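Local coordinates for protein chitinase (PDB 5GZT) that probably hydrolyses internal beta-1,4 linkages between N-acetylglucosamine units in chitin, using two family 18 glycoside hydrolase domains, at residues 685-689 with 690-694. Residues are numbered along the deposited sequence; the frame is centred on the assembly and turned at random.
With FMT (formic acid), chain J.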
ATOM      1  N   PRO B 685     -12.144  -8.615 -24.443  1.00 14.07           N
ATOM      2  CA  PRO B 685     -11.697  -7.912 -25.632  1.00 14.03           C
ATOM      3  C   PRO B 685     -12.755  -7.861 -26.736  1.00 15.40           C
ATOM      4  O   PRO B 685     -12.799  -6.869 -27.493  1.00 15.79           O
ATOM      5  CB  PRO B 685     -10.431  -8.696 -26.051  1.00 15.66           C
ATOM      6  CG  PRO B 685      -9.958  -9.291 -24.764  1.00 14.96           C
ATOM      7  CD  PRO B 685     -11.131  -9.543 -23.895  1.00 14.49           C
ATOM      8  N   VAL B 686     -13.566  -8.934 -26.833  1.00 15.45           N
ATOM      9  CA  VAL B 686     -14.696  -9.054 -27.720  1.00 15.83           C
ATOM     10  C   VAL B 686     -15.941  -9.441 -26.876  1.00 17.60           C
ATOM     11  O   VAL B 686     -16.017 -10.590 -26.381  1.00 17.24           O
ATOM     12  CB  VAL B 686     -14.484 -10.056 -28.881  1.00 15.52           C
ATOM     13  CG1 VAL B 686     -15.741 -10.217 -29.717  1.00 16.90           C
ATOM     14  CG2 VAL B 686     -13.361  -9.569 -29.824  1.00 15.70           C
ATOM     15  N   ILE B 687     -16.927  -8.519 -26.788  1.00 14.74           N
ATOM     16  CA  ILE B 687     -18.214  -8.799 -26.194  1.00 16.18           C
ATOM     17  C   ILE B 687     -19.156  -9.389 -27.166  1.00 14.87           C
ATOM     18  O   ILE B 687     -18.943  -9.290 -28.374  1.00 17.41           O
ATOM     19  CB  ILE B 687     -18.832  -7.569 -25.524  1.00 16.14           C
ATOM     20  CG1 ILE B 687     -19.168  -6.447 -26.516  1.00 19.85           C
ATOM     21  CG2 ILE B 687     -17.852  -7.010 -24.517  1.00 16.59           C
ATOM     22  CD1 ILE B 687     -20.035  -5.342 -25.879  1.00 20.80           C
ATOM     23  N   SER B 688     -20.191 -10.006 -26.649  1.00 15.68           N
ATOM     24  CA  SER B 688     -21.285 -10.612 -27.440  1.00 18.28           C
ATOM     25  C   SER B 688     -22.594  -9.859 -27.177  1.00 17.90           C
ATOM     26  O   SER B 688     -22.701  -9.097 -26.174  1.00 15.03           O
ATOM     27  CB  SER B 688     -21.446 -12.079 -27.067  1.00 20.71           C
ATOM     28  OG  SER B 688     -20.271 -12.797 -27.488  1.00 22.85           O
ATOM     29  N   ALA B 689     -23.573 -10.086 -28.030  1.00 17.82           N
ATOM     30  CA  ALA B 689     -24.860  -9.316 -27.961  1.00 18.98           C
ATOM     31  C   ALA B 689     -25.549  -9.432 -26.595  1.00 20.74           C
ATOM     32  O   ALA B 689     -26.173  -8.484 -26.106  1.00 18.77           O
ATOM     33  CB  ALA B 689     -25.812  -9.829 -29.064  1.00 19.71           C
ATOM     34  N   SER B 690     -25.403 -10.597 -25.960  1.00 18.78           N
ATOM     35  CA  SER B 690     -26.134 -10.915 -24.726  1.00 20.40           C
ATOM     36  C   SER B 690     -25.429 -10.248 -23.527  1.00 19.59           C
ATOM     37  O   SER B 690     -25.977 -10.187 -22.408  1.00 18.65           O
ATOM     38  CB  SER B 690     -26.371 -12.470 -24.623  1.00 24.03           C
ATOM     39  OG  SER B 690     -25.113 -13.129 -24.438  1.00 25.74           O
ATOM     40  N   ASP B 691     -24.225  -9.652 -23.756  1.00 15.72           N
ATOM     41  CA  ASP B 691     -23.524  -8.991 -22.698  1.00 16.11           C
ATOM     42  C   ASP B 691     -23.976  -7.535 -22.403  1.00 15.04           C
ATOM     43  O   ASP B 691     -23.544  -6.939 -21.407  1.00 16.88           O
ATOM     44  CB  ASP B 691     -22.041  -8.936 -23.051  1.00 17.76           C
ATOM     45  CG  ASP B 691     -21.389 -10.349 -23.122  1.00 18.32           C
ATOM     46  OD1 ASP B 691     -21.938 -11.250 -22.452  1.00 17.02           O
ATOM     47  OD2 ASP B 691     -20.342 -10.421 -23.836  1.00 17.39           O
ATOM     48  N   VAL B 692     -24.814  -6.983 -23.261  1.00 15.65           N
ATOM     49  CA  VAL B 692     -25.300  -5.628 -23.113  1.00 16.93           C
ATOM     50  C   VAL B 692     -26.801  -5.593 -23.450  1.00 17.61           C
ATOM     51  O   VAL B 692     -27.200  -6.136 -24.526  1.00 18.26           O
ATOM     52  CB  VAL B 692     -24.564  -4.681 -24.092  1.00 16.61           C
ATOM     53  CG1 VAL B 692     -25.091  -3.251 -23.978  1.00 17.94           C
ATOM     54  CG2 VAL B 692     -23.068  -4.616 -23.771  1.00 18.30           C
ATOM     55  N   THR B 693     -27.602  -4.862 -22.657  1.00 15.65           N
ATOM     56  CA  THR B 693     -28.992  -4.637 -23.074  1.00 18.93           C
ATOM     57  C   THR B 693     -29.228  -3.161 -23.292  1.00 18.01           C
ATOM     58  O   THR B 693     -28.790  -2.317 -22.478  1.00 23.01           O
ATOM     59  CB  THR B 693     -30.021  -5.138 -22.037  1.00 22.31           C
ATOM     60  OG1 THR B 693     -29.968  -4.272 -20.927  1.00 27.28           O
ATOM     61  CG2 THR B 693     -29.711  -6.529 -21.544  1.00 20.33           C
ATOM     62  N   VAL B 694     -29.895  -2.815 -24.375  1.00 17.39           N
ATOM     63  CA  VAL B 694     -30.153  -1.430 -24.720  1.00 17.12           C
ATOM     64  C   VAL B 694     -31.685  -1.271 -24.812  1.00 18.75           C
ATOM     65  O   VAL B 694     -32.310  -2.011 -25.530  1.00 15.87           O
ATOM     66  CB  VAL B 694     -29.532  -1.074 -26.083  1.00 20.07           C
ATOM     67  CG1 VAL B 694     -29.793   0.431 -26.419  1.00 19.47           C
ATOM     68  CG2 VAL B 694     -28.010  -1.482 -26.090  1.00 19.64           C
TER
HETATM   69  C   FMT J4008     -31.169  -5.766 -25.939  1.00 44.97           C
HETATM   70  O1  FMT J4008     -30.164  -5.105 -26.323  1.00 33.18           O
HETATM   71  O2  FMT J4008     -31.121  -6.942 -25.229  1.00 37.89           O
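D691 swings its carboxylate back over the chain that leads into it, and OD2 lies 3.6 Å from I687 CB while taking the backbone N-H of S688. That bond is short and nearly straight, 2.8 Å from S688 N to D691 OD2, although the N-H comes at the oxygen from well above the carboxylate plane. The group gets there because CG stands beside its own backbone N, opposite the carbonyl carbon (chi1 -65°). In return, D691 N donates to S688 O at 2.9 Å, so side chain and backbone of one residue hold both the backbone N-H and the C=O of S688. This second bond closes a short 3-10 turn, while the carboxylate caps S688 at its start with the bond seen in one half of a capping box; a weak bond from V692 N to A689 O (3.5 Å) carries the turn one residue further. From V692 the chain runs out as an edge strand, 692-695, beside 732-738 in the immunoglobulin-like domain that lies in sequence between the two catalytic barrels. OD2 also forms a salt bridge with K684, and OD1 is hydrogen-bonded to S741, so both oxygens are engaged. Cut back to an alanine, D691 would probably cost S688 N-H, K684 and S741 OG the carboxylate they share, and leave the turn less firmly held. On the buried side, I687 reaches forward to V692, CD1 meeting CG2 at 3.8 Å with the two side chains at a slant; N707 lies against the isoleucine, V705 and V736 against the valine. Further along, a formic acid molecule, probably from the crystallisation liquor, accepts a hydrogen bond from V694 N through O1, 3.0 Å away, and is also hydrogen-bonded to Y703 OH.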